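Local structure of S-adenosylmethionine decarboxylase proenzyme (Aquifex aeolicus, 2III) at the interface of chains A and B. The protein catalyses the decarboxylation of S-adenosylmethionine to S-adenosylmethioninamine, the propylamine donor for spermidine and spermine synthesis, and belongs to the self-cleaving, pyruvoyl-dependent decarboxylases. Sequence-based numbering; all coordinates share one arbitrary frame. Chains: chain A/B, S-adenosylmethionine decarboxylase proenzyme.

Contact 1: the interface of chains A and B. Residues chain A 58, 60, 65; chain B 58, 60, 65.
A:His65 and B:His65 approach from opposite directions and meet through the ring edges that carry NE2, with the imidazole planes inclined by about 73°. A water lies at the edge and in the plane of both rings. It is 3.0 Å from A:His65 NE2 and equally 3.0 Å from B:His65 NE2, and the angle of 164° at the hydrogen makes each link nearly straight. A:His65 NE2 and B:His65 NE2 are themselves 4.1 Å apart, so the water rather than a direct bond couples the rings. The coordinates do not show which partner donates; a shared water might damp any repulsion should both rings be charged. In each histidine a chi1 near 70° tucks CG in between the backbone N and C, which brings the NE2 edge towards its twin.

The second layer is aliphatic. A:Val58 and B:Val58 meet end-on, CG2 of one lying 3.6 Å from CG2 of the other. Each valine presents its other branch to a leucine: A:Val58 CG1 sits 3.4 Å from B:Leu60 CD1, a tight fit, and the twin pair from B:Val58 to A:Leu60 matches it. CG2 stands opposite the backbone N, and this rotamer divides the two methyls between the partner valine and the partner leucine.

The geometry is that of a two-fold dimer seam, in keeping with the dimer of alpha/beta heterodimers this enzyme forms. Val58 and Leu60 precede the predicted Glu63-Ser64 cleavage bond and His65 follows it, so the patch joins both halves of the processing site region to their symmetry mates and is likely to steady it.

Contact 2: the interface of chains A and B. Residues chain A 5, 82, 84, 113-114; chain B 69, 71, 76, 78.
A:Leu5 and B:Trp71 lie antiparallel, the leucine passing over the indole, which sets its CD1 methyl over one face, 3.9 Å from the centroid of the five-membered ring. The same methyl meets B:Leu76 end-on, A:Leu5 CD1 to B:Leu76 CD2 at 3.6 Å, and A:Gly114 CA packs against that CD2 from another direction. At the indole edge, in plane, sits A:Cys84 SG, 3.7 Å from B:Trp71 CZ2, although this cysteine is poorly ordered. Replacing B:Trp71 by an alanine would probably take away the face over which the A:Leu5 methyl lies, along with the indole edge beside the poorly ordered A:Cys84.

A:Tyr82 meets chain B through its ring and its phenol oxygen. The ring stands at 85° to the imidazole of B:His69, an edge-to-face pair whose nearest atoms are A:Tyr82 CE1 and B:His69 CD2, 3.6 Å apart. A:Tyr82 OH hydrogen-bonds to B:Thr78 OG1 at 2.9 Å, with the direction undecided. With CG extended away from the backbone N (chi1 -178°), the phenol reaches across to the threonine. The aliphatic CB of A:Arg113 lies against B:Thr78 CG2, 4.0 Å away.

In the fold, strands 76-84 and 105-116 of chain A, with A:Leu5, the residue between strands 3-4 and 6-14, meet strands 65-71 and 76-84 of chain B. The predicted proton donor A:Cys84 and predicted processing acceptor B:His69 thus come from different chains.

Contact 1: the interface of chains A and B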
ATOM      1  N   VAL A  58      -1.188  -4.171  -7.979  1.00 17.32           N
ATOM      2  CA  VAL A  58      -0.084  -3.634  -7.200  1.00 25.60           C
ATOM      3  C   VAL A  58       1.163  -3.581  -8.065  1.00 25.16           C
ATOM      4  O   VAL A  58       1.448  -4.509  -8.822  1.00 27.00           O
ATOM      5  CB  VAL A  58       0.214  -4.493  -5.958  1.00 28.74           C
ATOM      6  CG1 VAL A  58       0.668  -5.875  -6.384  1.00 41.89           C
ATOM      7  CG2 VAL A  58       1.289  -3.820  -5.103  1.00 34.56           C
ATOM      8  N   LEU A  60       5.297  -2.833  -7.779  1.00 21.43           N
ATOM      9  CA  LEU A  60       6.463  -2.580  -6.940  1.00 22.08           C
ATOM     10  C   LEU A  60       7.343  -1.647  -7.775  1.00 19.76           C
ATOM     11  O   LEU A  60       7.650  -1.947  -8.929  1.00 26.36           O
ATOM     12  CB  LEU A  60       7.215  -3.883  -6.624  1.00 20.92           C
ATOM     13  CG  LEU A  60       6.602  -4.837  -5.585  1.00 21.38           C
ATOM     14  CD1 LEU A  60       5.315  -5.434  -6.117  1.00 17.02           C
ATOM     15  CD2 LEU A  60       7.584  -5.942  -5.263  1.00 19.22           C
ATOM     16  N   HIS A  65       5.552   1.552  -3.974  1.00 21.03           N
ATOM     17  CA  HIS A  65       4.470   0.883  -4.687  1.00 22.77           C
ATOM     18  C   HIS A  65       3.242   1.716  -5.013  1.00 23.31           C
ATOM     19  O   HIS A  65       3.007   2.782  -4.445  1.00 32.41           O
ATOM     20  CB  HIS A  65       4.002  -0.353  -3.912  1.00 12.76           C
ATOM     21  CG  HIS A  65       3.277  -0.036  -2.641  1.00 13.10           C
ATOM     22  ND1 HIS A  65       3.916   0.071  -1.425  1.00 19.64           N
ATOM     23  CD2 HIS A  65       1.968   0.219  -2.404  1.00 16.95           C
ATOM     24  CE1 HIS A  65       3.032   0.378  -0.492  1.00 12.96           C
ATOM     25  NE2 HIS A  65       1.843   0.475  -1.058  1.00 12.90           N
TER
ATOM     26  N   VAL B  58       5.335  -7.310  -0.764  1.00 17.32           N
ATOM     27  CA  VAL B  58       3.922  -6.991  -0.892  1.00 25.60           C
ATOM     28  C   VAL B  58       3.121  -8.279  -0.968  1.00 25.16           C
ATOM     29  O   VAL B  58       3.515  -9.231  -1.643  1.00 27.00           O
ATOM     30  CB  VAL B  58       3.633  -6.156  -2.152  1.00 28.74           C
ATOM     31  CG1 VAL B  58       3.969  -6.961  -3.392  1.00 41.89           C
ATOM     32  CG2 VAL B  58       2.162  -5.735  -2.174  1.00 34.56           C
ATOM     33  N   LEU B  60      -0.790  -9.643  -1.723  1.00 21.43           N
ATOM     34  CA  LEU B  60      -2.154  -9.347  -2.143  1.00 22.08           C
ATOM     35  C   LEU B  60      -3.026 -10.304  -1.326  1.00 19.76           C
ATOM     36  O   LEU B  60      -2.789 -11.512  -1.321  1.00 26.36           O
ATOM     37  CB  LEU B  60      -2.343  -9.603  -3.647  1.00 20.92           C
ATOM     38  CG  LEU B  60      -1.756  -8.580  -4.634  1.00 21.38           C
ATOM     39  CD1 LEU B  60      -0.242  -8.611  -4.580  1.00 17.02           C
ATOM     40  CD2 LEU B  60      -2.224  -8.895  -6.038  1.00 19.22           C
ATOM     41  N   HIS B  65      -4.082  -5.621   0.875  1.00 21.03           N
ATOM     42  CA  HIS B  65      -2.653  -5.912   0.857  1.00 22.77           C
ATOM     43  C   HIS B  65      -1.859  -5.543   2.099  1.00 23.31           C
ATOM     44  O   HIS B  65      -2.294  -4.757   2.940  1.00 32.41           O
ATOM     45  CB  HIS B  65      -1.984  -5.234  -0.343  1.00 12.76           C
ATOM     46  CG  HIS B  65      -1.913  -3.742  -0.236  1.00 13.10           C
ATOM     47  ND1 HIS B  65      -2.891  -2.911  -0.738  1.00 19.64           N
ATOM     48  CD2 HIS B  65      -0.987  -2.935   0.335  1.00 16.95           C
ATOM     49  CE1 HIS B  65      -2.571  -1.654  -0.480  1.00 12.96           C
ATOM     50  NE2 HIS B  65      -1.422  -1.641   0.171  1.00 12.90           N
TER
HETATM   51  O   HOH W   1      -0.388   1.090   0.824  0.50 27.85           O

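Contact 2: the interface of chains A and B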
ATOM      1  N   LEU A   5      11.995  10.203   3.232  1.00 23.40           N
ATOM      2  CA  LEU A   5      12.487   9.207   2.289  1.00 28.23           C
ATOM      3  C   LEU A   5      11.454   8.884   1.228  1.00 29.55           C
ATOM      4  O   LEU A   5      11.797   8.389   0.151  1.00 31.84           O
ATOM      5  CB  LEU A   5      12.885   7.920   3.023  1.00 19.74           C
ATOM      6  CG  LEU A   5      14.178   7.983   3.842  1.00 31.42           C
ATOM      7  CD1 LEU A   5      14.351   6.699   4.635  1.00 23.59           C
ATOM      8  CD2 LEU A   5      15.370   8.214   2.909  1.00 22.70           C
ATOM      9  N   TYR A  82       2.828   5.448  -3.562  1.00 17.18           N
ATOM     10  CA  TYR A  82       3.933   5.612  -2.624  1.00 14.50           C
ATOM     11  C   TYR A  82       5.269   5.510  -3.372  1.00 23.38           C
ATOM     12  O   TYR A  82       5.633   4.432  -3.835  1.00 23.73           O
ATOM     13  CB  TYR A  82       3.817   4.503  -1.568  1.00 15.56           C
ATOM     14  CG  TYR A  82       4.830   4.498  -0.442  1.00 20.57           C
ATOM     15  CD1 TYR A  82       4.760   3.529   0.557  1.00 16.02           C
ATOM     16  CD2 TYR A  82       5.853   5.452  -0.365  1.00 24.15           C
ATOM     17  CE1 TYR A  82       5.677   3.500   1.607  1.00 19.71           C
ATOM     18  CE2 TYR A  82       6.784   5.432   0.686  1.00 21.39           C
ATOM     19  CZ  TYR A  82       6.688   4.451   1.668  1.00 18.90           C
ATOM     20  OH  TYR A  82       7.607   4.393   2.697  1.00 16.16           O
ATOM     21  N   CYS A  84       9.624   6.911  -3.554  1.00 33.85           N
ATOM     22  CA  CYS A  84      10.749   7.358  -2.733  1.00 35.59           C
ATOM     23  C   CYS A  84      11.660   8.303  -3.507  1.00 36.62           C
ATOM     24  O   CYS A  84      12.115   7.974  -4.600  1.00 37.48           O
ATOM     25  CB  CYS A  84      11.569   6.154  -2.257  1.00 37.46           C
ATOM     26  SG  CYS A  84      10.618   4.920  -1.356  1.00 47.84           S
ATOM     27  N   ARG A 113       6.612   9.432   4.486  1.00 25.54           N
ATOM     28  CA  ARG A 113       6.997   8.204   5.177  1.00 22.62           C
ATOM     29  C   ARG A 113       8.501   8.128   5.438  1.00 21.38           C
ATOM     30  O   ARG A 113       9.302   8.157   4.507  1.00 20.38           O
ATOM     31  CB  ARG A 113       6.580   6.964   4.363  1.00 23.17           C
ATOM     32  CG  ARG A 113       5.119   6.888   3.874  1.00 28.67           C
ATOM     33  CD  ARG A 113       4.097   6.627   4.969  1.00 16.82           C
ATOM     34  NE  ARG A 113       4.317   5.403   5.745  1.00 19.72           N
ATOM     35  CZ  ARG A 113       3.837   4.196   5.445  1.00 19.94           C
ATOM     36  NH1 ARG A 113       3.097   4.005   4.364  1.00 16.35           N
ATOM     37  NH2 ARG A 113       4.068   3.173   6.263  1.00 15.52           N
ATOM     38  N   GLY A 114       8.873   8.033   6.709  1.00 19.50           N
ATOM     39  CA  GLY A 114      10.276   7.910   7.070  1.00 24.40           C
ATOM     40  C   GLY A 114      11.062   9.200   7.092  1.00 26.00           C
ATOM     41  O   GLY A 114      11.553   9.661   6.057  1.00 29.00           O
TER
ATOM     42  N   HIS B  69       8.636  -1.770   3.139  1.00 19.03           N
ATOM     43  CA  HIS B  69       9.796  -1.249   2.431  1.00 10.41           C
ATOM     44  C   HIS B  69      10.802  -0.987   3.551  1.00 18.02           C
ATOM     45  O   HIS B  69      10.426  -0.496   4.622  1.00 15.86           O
ATOM     46  CB  HIS B  69       9.403   0.040   1.702  1.00 14.18           C
ATOM     47  CG  HIS B  69       8.277  -0.138   0.722  1.00 21.31           C
ATOM     48  ND1 HIS B  69       8.415  -0.842  -0.455  1.00 23.19           N
ATOM     49  CD2 HIS B  69       6.995   0.301   0.748  1.00 24.27           C
ATOM     50  CE1 HIS B  69       7.268  -0.828  -1.114  1.00 22.01           C
ATOM     51  NE2 HIS B  69       6.390  -0.140  -0.407  1.00 19.03           N
ATOM     52  N   TRP B  71      14.985   0.139   5.035  1.00 14.80           N
ATOM     53  CA  TRP B  71      16.239   0.868   4.901  1.00 16.23           C
ATOM     54  C   TRP B  71      17.089   0.508   6.105  1.00 17.64           C
ATOM     55  O   TRP B  71      17.008   1.155   7.151  1.00 17.83           O
ATOM     56  CB  TRP B  71      15.991   2.379   4.908  1.00 24.15           C
ATOM     57  CG  TRP B  71      15.297   2.897   3.687  1.00 23.14           C
ATOM     58  CD1 TRP B  71      15.884   3.454   2.590  1.00 18.38           C
ATOM     59  CD2 TRP B  71      13.882   2.904   3.439  1.00 15.74           C
ATOM     60  NE1 TRP B  71      14.922   3.812   1.672  1.00 20.78           N
ATOM     61  CE2 TRP B  71      13.688   3.485   2.166  1.00 14.43           C
ATOM     62  CE3 TRP B  71      12.762   2.478   4.170  1.00 20.95           C
ATOM     63  CZ2 TRP B  71      12.412   3.653   1.602  1.00 16.85           C
ATOM     64  CZ3 TRP B  71      11.494   2.646   3.611  1.00 17.84           C
ATOM     65  CH2 TRP B  71      11.333   3.229   2.335  1.00 15.26           C
ATOM     66  N   LEU B  76      15.030   1.636   9.648  1.00 17.73           N
ATOM     67  CA  LEU B  76      13.651   1.955   9.312  1.00 20.39           C
ATOM     68  C   LEU B  76      12.929   0.987   8.394  1.00 27.06           C
ATOM     69  O   LEU B  76      13.502   0.457   7.434  1.00 20.02           O
ATOM     70  CB  LEU B  76      13.598   3.347   8.680  1.00 25.64           C
ATOM     71  CG  LEU B  76      12.272   3.740   8.021  1.00 34.83           C
ATOM     72  CD1 LEU B  76      11.255   4.058   9.097  1.00 18.71           C
ATOM     73  CD2 LEU B  76      12.481   4.935   7.099  1.00 33.20           C
ATOM     74  N   THR B  78       8.847   0.767   6.654  1.00 19.32           N
ATOM     75  CA  THR B  78       7.537   1.374   6.494  1.00  9.61           C
ATOM     76  C   THR B  78       6.571   0.253   6.143  1.00 18.04           C
ATOM     77  O   THR B  78       6.731  -0.436   5.126  1.00 19.32           O
ATOM     78  CB  THR B  78       7.560   2.461   5.402  1.00 15.11           C
ATOM     79  OG1 THR B  78       8.191   1.953   4.217  1.00  9.94           O
ATOM     80  CG2 THR B  78       8.330   3.677   5.912  1.00 17.33           C
TER

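Contact 1 and contact 2 belong to one two-fold interface, the centres of their C-alpha atoms being about 14 Å apart. Strand 65-71 of chain B runs through both, supplying a histidine near its start to contact 1 and residues near its end to contact 2. Contact 1 sits on the two-fold axis and contains both halves of its symmetric pairs, whereas contact 2 has a twin elsewhere. The centre of contact 1 is about 7 Å from A:Ser64 and that of contact 2 about 5 Å, which places the predicted pyruvoyl-forming residue beside the dimer interface and is consistent with an active site built near it.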